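Local coordinates for protein PreproPTTH (Bombyx mori, PDB 5AOQ) that acts, as the mature form of preproPTTH, as the prothoracicotropic hormone, a cystine-knot neuropeptide perceived by the receptor tyrosine kinase Torso and linked to developmental timing and metamorphosis, at residues D[19-24]-D[34-39]; D[54-59]-D[91-96]; D[62-67]-D[83-88]. The protein carries 1 engineered substitution. All blocks are in the same frame, centred on the assembly; numbering follows the deposited sequence.

Contact 1 (D[19-24]-D[34-39]); sequences YKKEIE and FIETRN
K21 lies lengthwise along R38, both side chains running the same way from a non-hydrogen-bonded pair, with K21 CG 3.9 Å from R38 CG. Each chain leaves with CG beside its backbone N and then stays extended, so the two cationic ends arrive together at E36 OE2. The carboxylate of E36 joins them: its CG is anti to the backbone N (chi1 -180°), and OE2 is gripped side-on by R38, at 2.9 Å from NE and 3.0 Å from NH2. Both nitrogens meet OE2 from above the carboxylate plane, although OE2 lies in the guanidinium plane. K21 NZ adds a longer salt bridge, 3.5 Å from E36 OE2, and weak hydrogen bonds to C195 O and Q196 O of the Torso chain. A single carboxylate thus faces two cations, and probably only eases the repulsion between K21 NZ and R38 NH2. This network sits on one face of a beta hairpin in the cystine-knot hormone, whose strands 20-24 and 35-39 are paired by six backbone hydrogen bonds. The straightest is E24 N to I35 O, at 2.8 Å and 168°. On the face of E22 and T37, E24 runs beside I35, and its OE2 is hydrogen-bonded to NE2 of H90. I23 CG2 touches the edge of the F34 ring at CD1, 3.8 Å away. F34 stacks on H202 of the Torso chain, and R38 NH2 hydrogen-bonds to L58 O of the second subunit.

Contact 2 (D[54-59]-D[91-96]); sequences CKESLY and PVSVAC
S57 faces a beta bulge in the antiparallel pairing of strands 55-65 and 86-97, within the cystine-knot fold. Its backbone N gives a nearly straight bond to A95 O (2.6 Å, 176°), while its O accepts from V94 N at 2.7 Å, so V94 and A95 together stand opposite this one residue. The register consequently slips by one between the pairs E56–C96 and L58–S93. S57 CB packs 3.7 Å from A95 CB, while OG, anti to the backbone N, lies toward V94 CG1. Y59 likewise has CG anti to N (chi1 -180°), which carries its ring away from strand 91-96; OH bonds to E36 O of the second subunit, and CB remains packed 3.8 Å from V94 CG1. That methyl occupies the crowded position between N and the carbonyl carbon. On the other face, E56 CB lies 3.3 Å from S93 OG, a hydroxyl hydrogen-bonded to R38 O; the chain beyond, in the crowded position and extended, brings OE1 alongside S93 CB. At the knot end, C54 is joined to C17 and C96 to C40. C96 SG, anti to its backbone N, nevertheless rests 3.7 Å from C54 CB.

Contact 3 (D[62-67]-D[83-88]); sequences TILKRR and YRWVAE
E88, W85 and K65 bury the most surface in this antiparallel ladder, which forms the outer end of the long two-stranded ribbon 55-65/86-97 of the cystine-knot hormone. E88 is fixed to I63 by a reciprocal pair of main-chain bonds, each nearly along its C=O axis; I63 N to E88 O is 2.8 Å and 172°. Its CG takes the crowded position between N and the carbonyl carbon, and the chain then reaches across the face shared by I63, K65 and V86. K65 meets it obliquely. Bent twice (chi2 -69°, chi3 -75°), the lysine brings its aliphatic part against E88 OE1, so that CG, CD and CE all line that oxygen, K65 CD at 3.2 Å from E88 OE1. The ammonium stops short of a salt bridge, NZ being 4.5 Å from E88 OE1, and any attraction between the opposite charges is probably modest. K65 N also donates a hydrogen bond to V86 O, but the pairing loosens here.

W85 turns its indole back toward strand 62-65, with CG beside its own backbone N. The six-membered ring reaches K65 O and L64 obliquely, CE3 lying 3.7 Å from L64 CB. R66 runs alongside the indole, pointing the same way, with R66 CG 4.1 Å from W85 CZ3 and its guanidinium plane nearly perpendicular to the ring. K82 of the second subunit makes a cation-pi contact with W85, and L81 of that subunit packs against it, which places the indole at the dimer interface. L64, which meets its counterpart in the second subunit, also touches the methyl of A87: L64 CD2 is 3.4 Å from A87 CB, and T62 CG2 reaches that same CB at 3.6 Å.

In the fold
Contacts 2 and 3 are two parts of one ribbon, strands 55-65 and 86-97, with contact 3 nested inside the loop that contact 2 closes and their centres about 24 Å apart. Contact 1 is a separate hairpin that packs on contact 2, T37 against V92, but does not touch contact 3. All three are only partly buried: contact 2, with two knot cysteines, has the most buried residues and contact 1 the fewest, while contact 3 lies farthest out, about 17 Å from the chain centre. Beyond their shared backbone ladders, contact 1 adds a charged cluster, contact 2 mostly small side chains, and contact 3 long side chains and an indole. All three touch the second subunit; contacts 1 and 3 also meet Torso.

Contact 1 (D[19-24]-D[34-39])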
loop_
_atom_site.group_PDB
_atom_site.type_symbol
_atom_site.label_atom_id
_atom_site.label_comp_id
_atom_site.label_asym_id
_atom_site.label_seq_id
_atom_site.Cartn_x
_atom_site.Cartn_y
_atom_site.Cartn_z
ATOM N N TYR D 19 -3.125 -11.973 -25.358
ATOM C CA TYR D 19 -3.400 -11.289 -24.103
ATOM C C TYR D 19 -3.217 -9.787 -24.296
ATOM O O TYR D 19 -2.224 -9.341 -24.876
ATOM C CB TYR D 19 -2.493 -11.816 -22.985
ATOM C CG TYR D 19 -1.075 -11.297 -23.034
ATOM C CD1 TYR D 19 -0.204 -11.689 -24.043
ATOM C CD2 TYR D 19 -0.606 -10.417 -22.069
ATOM C CE1 TYR D 19 1.093 -11.214 -24.089
ATOM C CE2 TYR D 19 0.689 -9.938 -22.106
ATOM C CZ TYR D 19 1.533 -10.340 -23.118
ATOM O OH TYR D 19 2.825 -9.866 -23.158
ATOM N N LYS D 20 -4.190 -9.015 -23.823
ATOM C CA LYS D 20 -4.185 -7.566 -23.990
ATOM C C LYS D 20 -4.106 -6.875 -22.633
ATOM O O LYS D 20 -4.822 -7.234 -21.695
ATOM C CB LYS D 20 -5.431 -7.119 -24.758
ATOM C CG LYS D 20 -5.445 -5.646 -25.138
ATOM C CD LYS D 20 -6.809 -5.213 -25.665
ATOM C CE LYS D 20 -7.171 -5.948 -26.951
ATOM N NZ LYS D 20 -8.483 -5.515 -27.505
ATOM N N LYS D 21 -3.227 -5.881 -22.539
ATOM C CA LYS D 21 -3.030 -5.134 -21.302
ATOM C C LYS D 21 -3.968 -3.941 -21.182
ATOM O O LYS D 21 -4.309 -3.294 -22.173
ATOM C CB LYS D 21 -1.582 -4.654 -21.200
ATOM C CG LYS D 21 -0.606 -5.736 -20.774
ATOM C CD LYS D 21 0.808 -5.200 -20.675
ATOM C CE LYS D 21 1.793 -6.285 -20.272
ATOM N NZ LYS D 21 3.178 -5.759 -20.111
ATOM N N GLU D 22 -4.375 -3.661 -19.949
ATOM C CA GLU D 22 -5.247 -2.538 -19.640
ATOM C C GLU D 22 -4.911 -2.027 -18.246
ATOM O O GLU D 22 -4.261 -2.725 -17.465
ATOM C CB GLU D 22 -6.721 -2.944 -19.720
ATOM C CG GLU D 22 -7.170 -3.391 -21.102
ATOM C CD GLU D 22 -8.655 -3.688 -21.163
ATOM O OE1 GLU D 22 -9.313 -3.671 -20.102
ATOM O OE2 GLU D 22 -9.165 -3.938 -22.276
ATOM N N ILE D 23 -5.359 -0.815 -17.938
ATOM C CA ILE D 23 -5.078 -0.198 -16.648
ATOM C C ILE D 23 -6.363 -0.047 -15.847
ATOM O O ILE D 23 -7.399 0.351 -16.381
ATOM C CB ILE D 23 -4.410 1.181 -16.808
ATOM C CG1 ILE D 23 -3.116 1.045 -17.618
ATOM C CG2 ILE D 23 -4.133 1.801 -15.436
ATOM C CD1 ILE D 23 -2.420 2.358 -17.914
ATOM N N GLU D 24 -6.278 -0.372 -14.561
ATOM C CA GLU D 24 -7.391 -0.196 -13.639
ATOM C C GLU D 24 -7.071 0.956 -12.691
ATOM O O GLU D 24 -6.069 0.925 -11.976
ATOM C CB GLU D 24 -7.656 -1.487 -12.866
ATOM C CG GLU D 24 -8.976 -1.510 -12.117
ATOM C CD GLU D 24 -9.214 -2.824 -11.399
ATOM O OE1 GLU D 24 -8.397 -3.753 -11.570
ATOM O OE2 GLU D 24 -10.218 -2.928 -10.664
ATOM N N PHE D 34 -2.870 2.919 -10.000
ATOM C CA PHE D 34 -2.897 2.261 -11.298
ATOM C C PHE D 34 -2.546 0.782 -11.177
ATOM O O PHE D 34 -1.465 0.431 -10.701
ATOM C CB PHE D 34 -1.928 2.948 -12.258
ATOM C CG PHE D 34 -2.185 4.414 -12.434
ATOM C CD1 PHE D 34 -3.147 4.857 -13.326
ATOM C CD2 PHE D 34 -1.474 5.350 -11.702
ATOM C CE1 PHE D 34 -3.388 6.205 -13.493
ATOM C CE2 PHE D 34 -1.712 6.701 -11.864
ATOM C CZ PHE D 34 -2.671 7.129 -12.760
ATOM N N ILE D 35 -3.467 -0.076 -11.607
ATOM C CA ILE D 35 -3.257 -1.521 -11.585
ATOM C C ILE D 35 -3.129 -2.068 -13.002
ATOM O O ILE D 35 -3.868 -1.670 -13.902
ATOM C CB ILE D 35 -4.412 -2.247 -10.845
ATOM C CG1 ILE D 35 -4.083 -2.427 -9.364
ATOM C CG2 ILE D 35 -4.698 -3.624 -11.449
ATOM C CD1 ILE D 35 -3.628 -1.169 -8.664
ATOM N N GLU D 36 -2.184 -2.985 -13.184
ATOM C CA GLU D 36 -1.960 -3.627 -14.473
ATOM C C GLU D 36 -2.870 -4.842 -14.635
ATOM O O GLU D 36 -2.845 -5.757 -13.811
ATOM C CB GLU D 36 -0.491 -4.037 -14.614
ATOM C CG GLU D 36 -0.151 -4.718 -15.931
ATOM C CD GLU D 36 1.324 -5.053 -16.048
ATOM O OE1 GLU D 36 2.125 -4.512 -15.258
ATOM O OE2 GLU D 36 1.684 -5.859 -16.930
ATOM N N THR D 37 -3.673 -4.841 -15.696
ATOM C CA THR D 37 -4.603 -5.935 -15.971
ATOM C C THR D 37 -4.349 -6.535 -17.352
ATOM O O THR D 37 -4.420 -5.834 -18.359
ATOM C CB THR D 37 -6.068 -5.456 -15.891
ATOM O OG1 THR D 37 -6.315 -4.876 -14.605
ATOM C CG2 THR D 37 -7.035 -6.614 -16.117
ATOM N N ARG D 38 -4.065 -7.836 -17.387
ATOM C CA ARG D 38 -3.789 -8.539 -18.639
ATOM C C ARG D 38 -4.955 -9.442 -19.026
ATOM O O ARG D 38 -5.030 -10.591 -18.590
ATOM C CB ARG D 38 -2.507 -9.366 -18.512
ATOM C CG ARG D 38 -1.274 -8.545 -18.175
ATOM C CD ARG D 38 -0.093 -9.429 -17.821
ATOM N NE ARG D 38 1.084 -8.650 -17.449
ATOM C CZ ARG D 38 2.217 -9.173 -16.991
ATOM N NH1 ARG D 38 2.337 -10.487 -16.843
ATOM N NH2 ARG D 38 3.232 -8.382 -16.676
ATOM N N ASN D 39 -5.852 -8.926 -19.861
ATOM C CA ASN D 39 -7.032 -9.677 -20.278
ATOM C C ASN D 39 -6.749 -10.503 -21.527
ATOM O O ASN D 39 -5.629 -10.509 -22.031
ATOM C CB ASN D 39 -8.205 -8.729 -20.532
ATOM C CG ASN D 39 -8.528 -7.868 -19.329
ATOM O OD1 ASN D 39 -8.449 -6.640 -19.389
ATOM N ND2 ASN D 39 -8.895 -8.509 -18.224
#

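Contact 2 (D[54-59]-D[91-96])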
loop_
_atom_site.group_PDB
_atom_site.type_symbol
_atom_site.label_atom_id
_atom_site.label_comp_id
_atom_site.label_asym_id
_atom_site.label_seq_id
_atom_site.Cartn_x
_atom_site.Cartn_y
_atom_site.Cartn_z
ATOM N N CYS D 54 -9.613 -20.153 -23.958
ATOM C CA CYS D 54 -8.708 -19.202 -23.335
ATOM C C CYS D 54 -9.318 -18.646 -22.052
ATOM O O CYS D 54 -10.389 -18.040 -22.078
ATOM C CB CYS D 54 -8.383 -18.061 -24.293
ATOM S SG CYS D 54 -7.552 -18.569 -25.807
ATOM N N LYS D 55 -8.630 -18.856 -20.933
ATOM C CA LYS D 55 -9.071 -18.333 -19.647
ATOM C C LYS D 55 -8.295 -17.069 -19.353
ATOM O O LYS D 55 -7.252 -16.828 -19.955
ATOM C CB LYS D 55 -8.833 -19.348 -18.515
ATOM C CG LYS D 55 -7.379 -19.367 -17.987
ATOM C CD LYS D 55 -7.192 -20.219 -16.740
ATOM C CE LYS D 55 -5.728 -20.204 -16.312
ATOM N NZ LYS D 55 -5.478 -20.757 -14.954
ATOM N N GLU D 56 -8.805 -16.269 -18.425
ATOM C CA GLU D 56 -8.062 -15.133 -17.914
ATOM C C GLU D 56 -7.562 -15.543 -16.534
ATOM O O GLU D 56 -8.347 -15.902 -15.657
ATOM C CB GLU D 56 -8.924 -13.866 -17.877
ATOM C CG GLU D 56 -10.112 -13.895 -16.933
ATOM C CD GLU D 56 -10.901 -12.599 -16.963
ATOM O OE1 GLU D 56 -10.416 -11.619 -17.568
ATOM O OE2 GLU D 56 -12.005 -12.558 -16.380
ATOM N N SER D 57 -6.246 -15.522 -16.354
ATOM C CA SER D 57 -5.642 -15.994 -15.115
ATOM C C SER D 57 -5.842 -14.982 -13.997
ATOM O O SER D 57 -5.209 -13.928 -13.978
ATOM C CB SER D 57 -4.153 -16.270 -15.318
ATOM O OG SER D 57 -3.572 -16.819 -14.149
ATOM N N LEU D 58 -6.732 -15.311 -13.067
ATOM C CA LEU D 58 -7.017 -14.434 -11.942
ATOM C C LEU D 58 -5.933 -14.519 -10.875
ATOM O O LEU D 58 -5.527 -15.609 -10.469
ATOM C CB LEU D 58 -8.373 -14.782 -11.325
ATOM C CG LEU D 58 -9.601 -14.580 -12.214
ATOM C CD1 LEU D 58 -10.844 -15.108 -11.516
ATOM C CD2 LEU D 58 -9.777 -13.114 -12.589
ATOM N N TYR D 59 -5.468 -13.355 -10.433
ATOM C CA TYR D 59 -4.469 -13.262 -9.374
ATOM C C TYR D 59 -4.903 -12.216 -8.355
ATOM O O TYR D 59 -5.270 -11.099 -8.722
ATOM C CB TYR D 59 -3.097 -12.915 -9.951
ATOM C CG TYR D 59 -2.007 -12.804 -8.909
ATOM C CD1 TYR D 59 -1.284 -13.921 -8.509
ATOM C CD2 TYR D 59 -1.697 -11.583 -8.325
ATOM C CE1 TYR D 59 -0.287 -13.825 -7.555
ATOM C CE2 TYR D 59 -0.702 -11.476 -7.372
ATOM C CZ TYR D 59 -0.000 -12.600 -6.991
ATOM O OH TYR D 59 0.991 -12.498 -6.044
ATOM N N PRO D 91 -8.849 -9.783 -6.963
ATOM C CA PRO D 91 -8.448 -10.645 -8.076
ATOM C C PRO D 91 -8.420 -9.878 -9.390
ATOM O O PRO D 91 -9.330 -9.092 -9.655
ATOM C CB PRO D 91 -9.528 -11.727 -8.090
ATOM C CG PRO D 91 -10.722 -11.068 -7.508
ATOM C CD PRO D 91 -10.202 -10.109 -6.476
ATOM N N VAL D 92 -7.381 -10.095 -10.189
ATOM C CA VAL D 92 -7.267 -9.434 -11.483
ATOM C C VAL D 92 -6.646 -10.375 -12.511
ATOM O O VAL D 92 -5.824 -11.228 -12.173
ATOM C CB VAL D 92 -6.424 -8.139 -11.372
ATOM C CG1 VAL D 92 -4.994 -8.455 -10.939
ATOM C CG2 VAL D 92 -6.437 -7.368 -12.685
ATOM N N SER D 93 -7.052 -10.219 -13.767
ATOM C CA SER D 93 -6.466 -10.985 -14.856
ATOM C C SER D 93 -4.996 -10.628 -14.999
ATOM O O SER D 93 -4.641 -9.452 -15.047
ATOM C CB SER D 93 -7.203 -10.722 -16.169
ATOM O OG SER D 93 -6.660 -11.504 -17.219
ATOM N N VAL D 94 -4.147 -11.649 -15.065
ATOM C CA VAL D 94 -2.705 -11.440 -15.115
ATOM C C VAL D 94 -2.058 -12.309 -16.197
ATOM O O VAL D 94 -0.846 -12.262 -16.408
ATOM C CB VAL D 94 -2.067 -11.734 -13.738
ATOM C CG1 VAL D 94 -1.921 -13.240 -13.502
ATOM C CG2 VAL D 94 -0.730 -11.029 -13.613
ATOM N N ALA D 95 -2.874 -13.103 -16.884
ATOM C CA ALA D 95 -2.398 -13.915 -17.996
ATOM C C ALA D 95 -3.591 -14.493 -18.740
ATOM O O ALA D 95 -4.698 -14.535 -18.203
ATOM C CB ALA D 95 -1.484 -15.031 -17.501
ATOM N N CYS D 96 -3.363 -14.920 -19.978
ATOM C CA CYS D 96 -4.389 -15.602 -20.758
ATOM C C CYS D 96 -3.899 -17.004 -21.109
ATOM O O CYS D 96 -2.895 -17.159 -21.806
ATOM C CB CYS D 96 -4.735 -14.815 -22.022
ATOM S SG CYS D 96 -6.229 -15.411 -22.850
#

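Contact 3 (D[62-67]-D[83-88])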
loop_
_atom_site.group_PDB
_atom_site.type_symbol
_atom_site.label_atom_id
_atom_site.label_comp_id
_atom_site.label_asym_id
_atom_site.label_seq_id
_atom_site.Cartn_x
_atom_site.Cartn_y
_atom_site.Cartn_z
ATOM N N THR D 62 -3.462 -7.101 -3.038
ATOM C CA THR D 62 -4.000 -6.385 -1.885
ATOM C C THR D 62 -4.046 -4.877 -2.128
ATOM O O THR D 62 -3.063 -4.279 -2.566
ATOM C CB THR D 62 -3.160 -6.663 -0.623
ATOM O OG1 THR D 62 -3.025 -8.076 -0.435
ATOM C CG2 THR D 62 -3.815 -6.053 0.603
ATOM N N ILE D 63 -5.200 -4.276 -1.842
ATOM C CA ILE D 63 -5.377 -2.826 -1.938
ATOM C C ILE D 63 -5.854 -2.259 -0.602
ATOM O O ILE D 63 -6.584 -2.925 0.132
ATOM C CB ILE D 63 -6.377 -2.450 -3.059
ATOM C CG1 ILE D 63 -5.759 -2.719 -4.430
ATOM C CG2 ILE D 63 -6.796 -0.983 -2.968
ATOM C CD1 ILE D 63 -6.121 -4.059 -4.999
ATOM N N LEU D 64 -5.445 -1.028 -0.302
ATOM C CA LEU D 64 -5.808 -0.370 0.952
ATOM C C LEU D 64 -6.904 0.673 0.739
ATOM O O LEU D 64 -6.868 1.430 -0.231
ATOM C CB LEU D 64 -4.580 0.294 1.579
ATOM C CG LEU D 64 -3.401 -0.616 1.939
ATOM C CD1 LEU D 64 -2.267 0.193 2.544
ATOM C CD2 LEU D 64 -3.829 -1.717 2.890
ATOM N N LYS D 65 -7.876 0.703 1.652
ATOM C CA LYS D 65 -8.988 1.654 1.579
ATOM C C LYS D 65 -8.779 2.833 2.535
ATOM O O LYS D 65 -7.933 2.771 3.425
ATOM C CB LYS D 65 -10.311 0.950 1.890
ATOM C CG LYS D 65 -10.611 -0.243 0.986
ATOM C CD LYS D 65 -10.918 0.174 -0.450
ATOM C CE LYS D 65 -12.307 0.782 -0.578
ATOM N NZ LYS D 65 -12.653 1.101 -1.993
ATOM N N ARG D 66 -9.568 3.892 2.354
ATOM C CA ARG D 66 -9.345 5.163 3.048
ATOM C C ARG D 66 -10.367 5.454 4.157
ATOM O O ARG D 66 -11.140 4.581 4.553
ATOM C CB ARG D 66 -9.342 6.303 2.019
ATOM C CG ARG D 66 -7.986 6.550 1.385
ATOM C CD ARG D 66 -8.039 7.706 0.400
ATOM N NE ARG D 66 -8.294 8.989 1.055
ATOM C CZ ARG D 66 -7.349 9.800 1.524
ATOM N NH1 ARG D 66 -6.066 9.475 1.422
ATOM N NH2 ARG D 66 -7.689 10.946 2.100
ATOM N N ARG D 67 -10.344 6.693 4.649
ATOM C CA ARG D 67 -11.154 7.132 5.783
ATOM C C ARG D 67 -12.658 6.950 5.579
ATOM O O ARG D 67 -13.379 6.622 6.521
ATOM C CB ARG D 67 -10.874 8.610 6.078
ATOM C CG ARG D 67 -9.397 8.962 6.247
ATOM C CD ARG D 67 -9.175 10.471 6.269
ATOM N NE ARG D 67 -9.660 11.123 5.055
ATOM C CZ ARG D 67 -9.448 12.399 4.750
ATOM N NH1 ARG D 67 -8.749 13.177 5.566
ATOM N NH2 ARG D 67 -9.932 12.901 3.622
ATOM N N TYR D 83 -8.419 1.227 11.828
ATOM C CA TYR D 83 -9.205 2.432 12.110
ATOM C C TYR D 83 -9.327 3.388 10.917
ATOM O O TYR D 83 -10.425 3.854 10.606
ATOM C CB TYR D 83 -8.606 3.180 13.307
ATOM C CG TYR D 83 -8.139 2.269 14.423
ATOM C CD1 TYR D 83 -9.052 1.598 15.226
ATOM C CD2 TYR D 83 -6.785 2.080 14.672
ATOM C CE1 TYR D 83 -8.630 0.764 16.244
ATOM C CE2 TYR D 83 -6.354 1.248 15.687
ATOM C CZ TYR D 83 -7.280 0.592 16.470
ATOM O OH TYR D 83 -6.852 -0.236 17.481
ATOM N N ARG D 84 -8.202 3.661 10.260
ATOM C CA ARG D 84 -8.142 4.599 9.143
ATOM C C ARG D 84 -8.012 3.867 7.806
ATOM O O ARG D 84 -8.521 4.328 6.783
ATOM C CB ARG D 84 -6.963 5.561 9.330
ATOM C CG ARG D 84 -6.939 6.267 10.685
ATOM C CD ARG D 84 -5.520 6.476 11.199
ATOM N NE ARG D 84 -4.829 7.570 10.519
ATOM C CZ ARG D 84 -3.602 7.982 10.823
ATOM N NH1 ARG D 84 -2.919 7.394 11.796
ATOM N NH2 ARG D 84 -3.055 8.986 10.153
ATOM N N TRP D 85 -7.327 2.724 7.829
ATOM C CA TRP D 85 -7.073 1.932 6.624
ATOM C C TRP D 85 -7.554 0.488 6.751
ATOM O O TRP D 85 -7.668 -0.048 7.853
ATOM C CB TRP D 85 -5.577 1.936 6.297
ATOM C CG TRP D 85 -5.007 3.296 6.033
ATOM C CD1 TRP D 85 -4.567 4.195 6.960
ATOM C CD2 TRP D 85 -4.804 3.907 4.753
ATOM N NE1 TRP D 85 -4.106 5.329 6.337
ATOM C CE2 TRP D 85 -4.242 5.179 4.982
ATOM C CE3 TRP D 85 -5.044 3.504 3.437
ATOM C CZ2 TRP D 85 -3.916 6.050 3.944
ATOM C CZ3 TRP D 85 -4.723 4.370 2.408
ATOM C CH2 TRP D 85 -4.164 5.627 2.667
ATOM N N VAL D 86 -7.829 -0.128 5.605
ATOM C CA VAL D 86 -8.184 -1.542 5.530
ATOM C C VAL D 86 -7.669 -2.172 4.247
ATOM O O VAL D 86 -7.879 -1.644 3.154
ATOM C CB VAL D 86 -9.711 -1.766 5.613
ATOM C CG1 VAL D 86 -10.086 -3.215 5.285
ATOM C CG2 VAL D 86 -10.229 -1.380 6.975
ATOM N N ALA D 87 -7.002 -3.313 4.397
ATOM C CA ALA D 87 -6.478 -4.062 3.264
ATOM C C ALA D 87 -7.509 -5.072 2.784
ATOM O O ALA D 87 -8.081 -5.814 3.581
ATOM C CB ALA D 87 -5.186 -4.764 3.642
ATOM N N GLU D 88 -7.737 -5.093 1.475
ATOM C CA GLU D 88 -8.683 -6.022 0.874
ATOM C C GLU D 88 -8.071 -6.679 -0.353
ATOM O O GLU D 88 -7.266 -6.074 -1.066
ATOM C CB GLU D 88 -9.986 -5.310 0.506
ATOM C CG GLU D 88 -9.834 -4.198 -0.522
ATOM C CD GLU D 88 -11.170 -3.619 -0.947
ATOM O OE1 GLU D 88 -11.772 -2.865 -0.154
ATOM O OE2 GLU D 88 -11.618 -3.920 -2.073
#